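Local structure of Lmo2125 protein (Listeria monocytogenes serovar 1/2a, 5TU0) at residues A17-Y22 with E302-M307; T154-K159 with D208-G213. The protein binds maltose as a lipid-attached solute-binding protein and probably delivers the sugar to a membrane transporter for uptake. The protein carries 2 engineered substitutions. All blocks are in the same frame, centred on the assembly; numbering follows the deposited sequence.

Interaction 1: A17-Y22 with E302-M307; sequences AGYKDY and ETLYDM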
ATOM      1  N   ALA A  17     -18.749   0.498  -1.701  1.00 33.22           N
ATOM      2  CA  ALA A  17     -19.731  -0.042  -0.759  1.00 34.38           C
ATOM      3  C   ALA A  17     -19.291   0.011   0.697  1.00 33.70           C
ATOM      4  O   ALA A  17     -20.099   0.329   1.574  1.00 33.18           O
ATOM      5  CB  ALA A  17     -20.095  -1.469  -1.137  1.00 37.13           C
ATOM      6  N   GLY A  18     -18.015  -0.269   0.949  1.00 32.05           N
ATOM      7  CA  GLY A  18     -17.485  -0.277   2.307  1.00 31.59           C
ATOM      8  C   GLY A  18     -17.458   1.053   3.032  1.00 29.17           C
ATOM      9  O   GLY A  18     -17.237   1.093   4.227  1.00 29.95           O
ATOM     10  N   TYR A  19     -17.680   2.146   2.315  1.00 27.60           N
ATOM     11  CA  TYR A  19     -17.686   3.464   2.932  1.00 26.56           C
ATOM     12  C   TYR A  19     -19.054   4.144   2.893  1.00 26.36           C
ATOM     13  O   TYR A  19     -19.201   5.236   3.427  1.00 24.46           O
ATOM     14  CB  TYR A  19     -16.677   4.372   2.245  1.00 25.77           C
ATOM     15  CG  TYR A  19     -15.275   3.813   2.215  1.00 26.62           C
ATOM     16  CD1 TYR A  19     -14.586   3.571   3.386  1.00 27.40           C
ATOM     17  CD2 TYR A  19     -14.627   3.559   1.004  1.00 27.80           C
ATOM     18  CE1 TYR A  19     -13.302   3.054   3.368  1.00 28.92           C
ATOM     19  CE2 TYR A  19     -13.343   3.040   0.977  1.00 28.56           C
ATOM     20  CZ  TYR A  19     -12.682   2.793   2.160  1.00 29.15           C
ATOM     21  OH  TYR A  19     -11.413   2.282   2.131  1.00 30.42           O
ATOM     22  N   LYS A  20     -20.046   3.492   2.285  1.00 30.55           N
ATOM     23  CA  LYS A  20     -21.378   4.098   2.139  1.00 31.79           C
ATOM     24  C   LYS A  20     -21.996   4.460   3.489  1.00 31.81           C
ATOM     25  O   LYS A  20     -22.458   5.597   3.674  1.00 31.95           O
ATOM     26  CB  LYS A  20     -22.313   3.172   1.353  1.00 34.06           C
ATOM     27  CG  LYS A  20     -23.543   3.882   0.809  1.00 36.37           C
ATOM     28  CD  LYS A  20     -24.527   2.893   0.225  1.00 39.10           C
ATOM     29  CE  LYS A  20     -25.764   3.593  -0.303  1.00 41.34           C
ATOM     30  NZ  LYS A  20     -26.803   2.577  -0.616  1.00 44.46           N
ATOM     31  N   ASP A  21     -21.993   3.515   4.429  1.00 32.28           N
ATOM     32  CA  ASP A  21     -22.568   3.775   5.772  1.00 33.66           C
ATOM     33  C   ASP A  21     -21.839   4.908   6.496  1.00 32.17           C
ATOM     34  O   ASP A  21     -22.459   5.741   7.165  1.00 31.11           O
ATOM     35  CB  ASP A  21     -22.538   2.516   6.637  1.00 35.92           C
ATOM     36  CG  ASP A  21     -23.462   1.419   6.123  1.00 38.79           C
ATOM     37  OD1 ASP A  21     -24.329   1.705   5.271  1.00 40.86           O
ATOM     38  OD2 ASP A  21     -23.336   0.268   6.596  1.00 39.76           O
ATOM     39  N   TYR A  22     -20.514   4.920   6.362  1.00 30.35           N
ATOM     40  CA  TYR A  22     -19.690   5.947   6.966  1.00 29.32           C
ATOM     41  C   TYR A  22     -20.041   7.316   6.417  1.00 28.47           C
ATOM     42  O   TYR A  22     -20.270   8.259   7.193  1.00 28.04           O
ATOM     43  CB  TYR A  22     -18.196   5.646   6.746  1.00 28.86           C
ATOM     44  CG  TYR A  22     -17.313   6.835   6.969  1.00 28.48           C
ATOM     45  CD1 TYR A  22     -17.076   7.312   8.250  1.00 29.04           C
ATOM     46  CD2 TYR A  22     -16.687   7.481   5.890  1.00 28.53           C
ATOM     47  CE1 TYR A  22     -16.268   8.421   8.463  1.00 29.38           C
ATOM     48  CE2 TYR A  22     -15.873   8.586   6.093  1.00 28.06           C
ATOM     49  CZ  TYR A  22     -15.662   9.048   7.385  1.00 28.14           C
ATOM     50  OH  TYR A  22     -14.849  10.143   7.610  1.00 28.44           O
ATOM     51  N   GLU A 302     -11.678  10.109  12.963  1.00 31.02           N
ATOM     52  CA  GLU A 302     -11.902   9.181  14.084  1.00 32.78           C
ATOM     53  C   GLU A 302     -13.143   8.334  13.813  1.00 32.73           C
ATOM     54  O   GLU A 302     -13.132   7.124  14.054  1.00 33.28           O
ATOM     55  CB  GLU A 302     -11.991   9.912  15.430  1.00 34.42           C
ATOM     56  CG  GLU A 302     -10.642  10.480  15.829  1.00 35.51           C
ATOM     57  CD  GLU A 302     -10.632  11.262  17.125  1.00 37.60           C
ATOM     58  OE1 GLU A 302     -11.704  11.456  17.762  1.00 38.87           O
ATOM     59  OE2 GLU A 302      -9.516  11.685  17.491  1.00 38.04           O
ATOM     60  N   THR A 303     -14.198   8.948  13.281  1.00 31.75           N
ATOM     61  CA  THR A 303     -15.403   8.173  12.934  1.00 31.99           C
ATOM     62  C   THR A 303     -15.065   7.134  11.838  1.00 30.82           C
ATOM     63  O   THR A 303     -15.542   5.998  11.883  1.00 30.36           O
ATOM     64  CB  THR A 303     -16.554   9.073  12.465  1.00 31.69           C
ATOM     65  OG1 THR A 303     -16.885   9.989  13.517  1.00 33.24           O
ATOM     66  CG2 THR A 303     -17.779   8.251  12.098  1.00 31.97           C
ATOM     67  N   LEU A 304     -14.236   7.523  10.874  1.00 29.58           N
ATOM     68  CA  LEU A 304     -13.824   6.575   9.821  1.00 29.24           C
ATOM     69  C   LEU A 304     -13.209   5.331  10.451  1.00 28.68           C
ATOM     70  O   LEU A 304     -13.584   4.205  10.114  1.00 28.20           O
ATOM     71  CB  LEU A 304     -12.817   7.205   8.851  1.00 28.96           C
ATOM     72  CG  LEU A 304     -12.258   6.270   7.765  1.00 28.54           C
ATOM     73  CD1 LEU A 304     -13.343   5.836   6.795  1.00 28.72           C
ATOM     74  CD2 LEU A 304     -11.112   6.951   7.034  1.00 29.01           C
ATOM     75  N   TYR A 305     -12.269   5.532  11.370  1.00 29.15           N
ATOM     76  CA  TYR A 305     -11.617   4.407  12.037  1.00 30.44           C
ATOM     77  C   TYR A 305     -12.611   3.588  12.853  1.00 31.94           C
ATOM     78  O   TYR A 305     -12.563   2.356  12.871  1.00 30.60           O
ATOM     79  CB  TYR A 305     -10.476   4.874  12.946  1.00 31.59           C
ATOM     80  CG  TYR A 305      -9.822   3.715  13.666  1.00 32.31           C
ATOM     81  CD1 TYR A 305      -8.939   2.872  12.995  1.00 32.14           C
ATOM     82  CD2 TYR A 305     -10.111   3.437  15.001  1.00 33.87           C
ATOM     83  CE1 TYR A 305      -8.357   1.791  13.629  1.00 32.68           C
ATOM     84  CE2 TYR A 305      -9.526   2.354  15.644  1.00 35.13           C
ATOM     85  CZ  TYR A 305      -8.640   1.541  14.942  1.00 34.59           C
ATOM     86  OH  TYR A 305      -8.046   0.471  15.554  1.00 35.95           O
ATOM     87  N   ASP A 306     -13.506   4.288  13.543  1.00 32.84           N
ATOM     88  CA  ASP A 306     -14.511   3.618  14.337  1.00 34.51           C
ATOM     89  C   ASP A 306     -15.397   2.694  13.494  1.00 33.44           C
ATOM     90  O   ASP A 306     -15.722   1.599  13.926  1.00 34.15           O
ATOM     91  CB  ASP A 306     -15.395   4.648  15.066  1.00 36.15           C
ATOM     92  CG  ASP A 306     -14.684   5.349  16.228  1.00 38.63           C
ATOM     93  OD1 ASP A 306     -13.648   4.864  16.716  1.00 42.10           O
ATOM     94  OD2 ASP A 306     -15.198   6.390  16.691  1.00 40.38           O
ATOM     95  N   MET A 307     -15.742   3.145  12.296  0.50 32.32           N
ATOM     96  CA  MET A 307     -16.627   2.418  11.397  0.50 32.55           C
ATOM     97  C   MET A 307     -15.992   1.312  10.559  0.50 32.45           C
ATOM     98  O   MET A 307     -16.605   0.269  10.322  0.50 32.91           O
ATOM     99  CB  MET A 307     -17.246   3.431  10.431  0.50 31.48           C
ATOM    100  CG  MET A 307     -18.180   4.402  11.117  0.50 31.86           C
ATOM    101  SD  MET A 307     -19.630   3.545  11.733  0.50 32.45           S
ATOM    102  CE  MET A 307     -20.461   3.142  10.201  0.50 32.45           C
TER
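The ring of Tyr22 lies across the backbone and side chain of Leu304, where helix 17-34 packs against helix 298-308 in what is probably the N-terminal lobe of the periplasmic-binding-protein fold. The short segments cross at 122° with axes 10.1 Å apart at closest approach, a spacing bridged mainly by large side chains. Tyr22 is the principal bump: its CG stands anti to its own backbone N (chi1 163°), and its ring enters a hollow floored by the Thr303-Leu304 peptide. The evidence for a close fit is that Tyr22 CE1 comes within 3.3 Å of Leu304 N. One wall is Leu304, whose side chain crosses that of Tyr22 at about a right angle and sets CD1 over the middle of one ring face. This is a CH-pi contact, with Leu304 CD1 3.8 Å from the Tyr22 centroid and 11° off the ring normal. Thr303 adds a methyl bump, CG2, 3.9 Å from Tyr22 CE1. In the conformer described, of two modelled, Met307 CG sits near the ring plane at the edge, 4.2 Å from Tyr22 CD1. Bends at chi2 and chi3 bring Met307 CE near Asp21 CB at the exposed border, a touch that is tentative given the alternative conformer. The phenolic oxygen of Tyr22 is satisfied by Asn300 O, earlier on the same helix that forms the hollow, so the ring is held at its polar tip as well as over its face. Tyr19 works deeper, with its hydroxyl bonded to Glu310 and Lys274 and its side chain about 8 Å from a bound glucose unit. Both Tyr19 and Leu304 rest on Ile112 of strand 105-121, and beside it Tyr19 CD1 meets Leu304 CD1 at 4.3 Å.

Interaction 2: T154-K159 with D208-G213; sequences TGFLAK and DVWPKG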
ATOM      1  N   THR A 154       8.090 -23.889   6.368  1.00 31.02           N
ATOM      2  CA  THR A 154       7.119 -22.819   6.165  1.00 30.52           C
ATOM      3  C   THR A 154       6.942 -21.956   7.406  1.00 29.63           C
ATOM      4  O   THR A 154       5.911 -21.283   7.539  1.00 30.37           O
ATOM      5  CB  THR A 154       5.733 -23.396   5.743  1.00 31.75           C
ATOM      6  OG1 THR A 154       5.264 -24.337   6.734  1.00 33.60           O
ATOM      7  CG2 THR A 154       5.830 -24.087   4.386  1.00 32.28           C
ATOM      8  N   GLY A 155       7.936 -21.968   8.305  1.00 29.27           N
ATOM      9  CA  GLY A 155       7.893 -21.173   9.540  1.00 29.16           C
ATOM     10  C   GLY A 155       7.544 -19.726   9.248  1.00 27.81           C
ATOM     11  O   GLY A 155       6.639 -19.146   9.871  1.00 28.93           O
ATOM     12  N   PHE A 156       8.262 -19.161   8.289  1.00 27.07           N
ATOM     13  CA  PHE A 156       8.032 -17.794   7.810  1.00 26.51           C
ATOM     14  C   PHE A 156       7.878 -17.838   6.294  1.00 26.16           C
ATOM     15  O   PHE A 156       8.653 -18.526   5.615  1.00 24.92           O
ATOM     16  CB  PHE A 156       9.202 -16.878   8.181  1.00 26.17           C
ATOM     17  CG  PHE A 156       9.218 -15.581   7.416  1.00 24.98           C
ATOM     18  CD1 PHE A 156       8.293 -14.600   7.686  1.00 25.52           C
ATOM     19  CD2 PHE A 156      10.158 -15.351   6.414  1.00 24.80           C
ATOM     20  CE1 PHE A 156       8.290 -13.403   6.970  1.00 24.49           C
ATOM     21  CE2 PHE A 156      10.170 -14.150   5.706  1.00 24.06           C
ATOM     22  CZ  PHE A 156       9.237 -13.186   5.983  1.00 24.13           C
ATOM     23  N   LEU A 157       6.889 -17.105   5.766  1.00 25.84           N
ATOM     24  CA  LEU A 157       6.696 -17.019   4.317  1.00 25.07           C
ATOM     25  C   LEU A 157       6.453 -15.587   3.914  1.00 24.27           C
ATOM     26  O   LEU A 157       5.801 -14.846   4.646  1.00 24.87           O
ATOM     27  CB  LEU A 157       5.489 -17.841   3.864  1.00 25.61           C
ATOM     28  CG  LEU A 157       5.489 -19.345   4.149  1.00 26.54           C
ATOM     29  CD1 LEU A 157       4.118 -19.935   3.846  1.00 27.29           C
ATOM     30  CD2 LEU A 157       6.584 -20.049   3.364  1.00 26.23           C
ATOM     31  N   ALA A 158       6.971 -15.212   2.751  1.00 23.47           N
ATOM     32  CA  ALA A 158       6.711 -13.877   2.152  1.00 23.08           C
ATOM     33  C   ALA A 158       6.677 -14.033   0.632  1.00 22.84           C
ATOM     34  O   ALA A 158       7.510 -14.736   0.059  1.00 22.86           O
ATOM     35  CB  ALA A 158       7.765 -12.875   2.569  1.00 22.28           C
ATOM     36  N   LYS A 159       5.716 -13.373  -0.017  1.00 23.12           N
ATOM     37  CA  LYS A 159       5.556 -13.476  -1.468  1.00 23.29           C
ATOM     38  C   LYS A 159       6.613 -12.633  -2.194  1.00 22.64           C
ATOM     39  O   LYS A 159       6.292 -11.674  -2.939  1.00 21.28           O
ATOM     40  CB  LYS A 159       4.140 -13.038  -1.855  1.00 24.26           C
ATOM     41  CG  LYS A 159       3.723 -13.424  -3.263  1.00 25.52           C
ATOM     42  CD  LYS A 159       2.484 -12.659  -3.713  1.00 26.97           C
ATOM     43  CE  LYS A 159       2.131 -12.985  -5.154  1.00 28.72           C
ATOM     44  NZ  LYS A 159       1.097 -12.058  -5.692  1.00 30.17           N
ATOM     45  N   ASP A 208      17.328 -22.063  -0.071  1.00 31.60           N
ATOM     46  CA  ASP A 208      17.695 -22.903   1.085  1.00 32.71           C
ATOM     47  C   ASP A 208      16.595 -23.275   2.059  1.00 32.62           C
ATOM     48  O   ASP A 208      16.770 -24.210   2.837  1.00 33.67           O
ATOM     49  CB  ASP A 208      18.771 -22.204   1.925  1.00 33.74           C
ATOM     50  CG  ASP A 208      20.008 -21.852   1.135  1.00 34.89           C
ATOM     51  OD1 ASP A 208      20.206 -22.373   0.034  1.00 36.49           O
ATOM     52  OD2 ASP A 208      20.795 -21.042   1.641  1.00 39.66           O
ATOM     53  N   VAL A 209      15.482 -22.570   2.049  1.00 30.32           N
ATOM     54  CA  VAL A 209      14.463 -22.783   3.074  1.00 30.79           C
ATOM     55  C   VAL A 209      13.090 -23.146   2.528  1.00 29.53           C
ATOM     56  O   VAL A 209      12.474 -24.103   2.946  1.00 29.00           O
ATOM     57  CB  VAL A 209      14.273 -21.458   3.866  1.00 31.53           C
ATOM     58  CG1 VAL A 209      13.127 -21.540   4.871  1.00 32.68           C
ATOM     59  CG2 VAL A 209      15.562 -21.038   4.544  1.00 32.66           C
ATOM     60  N   TRP A 210      12.610 -22.364   1.576  1.00 27.35           N
ATOM     61  CA  TRP A 210      11.239 -22.522   1.143  1.00 27.02           C
ATOM     62  C   TRP A 210      10.854 -23.656   0.184  1.00 27.54           C
ATOM     63  O   TRP A 210      11.665 -24.106  -0.635  1.00 26.90           O
ATOM     64  CB  TRP A 210      10.740 -21.203   0.538  1.00 26.36           C
ATOM     65  CG  TRP A 210      10.562 -20.110   1.500  1.00 25.74           C
ATOM     66  CD1 TRP A 210      10.236 -20.213   2.834  1.00 26.01           C
ATOM     67  CD2 TRP A 210      10.537 -18.711   1.192  1.00 24.80           C
ATOM     68  NE1 TRP A 210      10.088 -18.955   3.380  1.00 25.40           N
ATOM     69  CE2 TRP A 210      10.267 -18.021   2.395  1.00 24.44           C
ATOM     70  CE3 TRP A 210      10.766 -17.971   0.025  1.00 24.71           C
ATOM     71  CZ2 TRP A 210      10.196 -16.630   2.458  1.00 24.58           C
ATOM     72  CZ3 TRP A 210      10.694 -16.564   0.095  1.00 24.14           C
ATOM     73  CH2 TRP A 210      10.418 -15.924   1.302  1.00 23.58           C
ATOM     74  N   PRO A 211       9.588 -24.100   0.282  1.00 28.45           N
ATOM     75  CA  PRO A 211       9.027 -25.034  -0.675  1.00 30.02           C
ATOM     76  C   PRO A 211       9.096 -24.418  -2.077  1.00 29.79           C
ATOM     77  O   PRO A 211       9.015 -23.170  -2.221  1.00 27.56           O
ATOM     78  CB  PRO A 211       7.564 -25.165  -0.238  1.00 30.80           C
ATOM     79  CG  PRO A 211       7.548 -24.818   1.188  1.00 30.14           C
ATOM     80  CD  PRO A 211       8.649 -23.818   1.382  1.00 29.32           C
ATOM     81  N   LYS A 212       9.249 -25.280  -3.077  1.00 30.84           N
ATOM     82  CA  LYS A 212       9.353 -24.878  -4.483  1.00 31.57           C
ATOM     83  C   LYS A 212       8.218 -23.989  -4.929  1.00 31.12           C
ATOM     84  O   LYS A 212       8.425 -23.055  -5.707  1.00 31.50           O
ATOM     85  CB  LYS A 212       9.410 -26.109  -5.392  1.00 34.00           C
ATOM     86  CG  LYS A 212       9.759 -25.815  -6.839  1.00 34.84           C
ATOM     87  CD  LYS A 212      11.106 -25.128  -6.918  1.00 35.03           C
ATOM     88  CE  LYS A 212      11.653 -25.108  -8.321  1.00 35.60           C
ATOM     89  NZ  LYS A 212      12.977 -24.431  -8.340  1.00 35.84           N
ATOM     90  N   GLY A 213       7.025 -24.255  -4.417  1.00 30.88           N
ATOM     91  CA  GLY A 213       5.855 -23.441  -4.747  1.00 30.50           C
ATOM     92  C   GLY A 213       6.006 -21.945  -4.499  1.00 28.76           C
ATOM     93  O   GLY A 213       5.302 -21.154  -5.111  1.00 27.86           O
TER
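Trp210 and Phe156 are joined by the one polar link of this buried contact, a hydrogen bond from the indole NE1 of Trp210 to the main-chain O of Phe156. At 2.7 Å between Trp210 NE1 and Phe156 O it is short, though bent, with an N-H...O angle of 148°; the oxygen lies 20° out of the indole plane. The bond satisfies the buried indole N-H and helps fix the rotation of the ring.

Apolar contacts continue along the same indole. Leu157 CD2 reaches the pyrrole part, 3.7 Å from Trp210 CD1. On the six-membered ring, Phe156 CE2 lies 4.1 Å from Trp210 CZ2, the two side chains crossing at a slant, while Ala158 CB is 4.2 Å from Trp210 CH2. A separate methyl-to-proline contact lies at the neighbouring residue: Thr154 CG2, anti to its own carbonyl carbon, meets Pro211 CG at 3.7 Å, the two side chains crossing near a right angle. Thr154 OG1 is turned to other partners, Lys232 O and Phe144 O.

Phe206 meets the Trp210 ring edge-to-face, and Trp205 and Trp160 meet it with their planes inclined. In what is probably the C-terminal lobe of the binding-protein fold, the contact thus ties the loop between helices 193-208 and 217-229 to strand 156-157, which pairs in parallel with strand 235-238, while Phe223 of helix 217-229 packs on Pro211.

How the interactions relate
The two contacts lie apart, with centres 36 Å and nearest atoms about 21 Å from each other, and share no residue. Along the chain the order is 17-22, 154-159, 208-213, 302-307, so both halves of interaction 2 fall between those of interaction 1. This fits the two-lobed binding-protein fold, in which the chain leaves the first lobe, builds much of the second and returns: interaction 1 probably joins two helices of the one, and interaction 2 a strand and a loop of the other. Strand 105-121, touched by interaction 1, pairs with 235-238, the neighbour of strand 156-157. Interaction 1 comes closer to the bound maltose than interaction 2, whose Ala158 side chain is about 13 Å from the sugar.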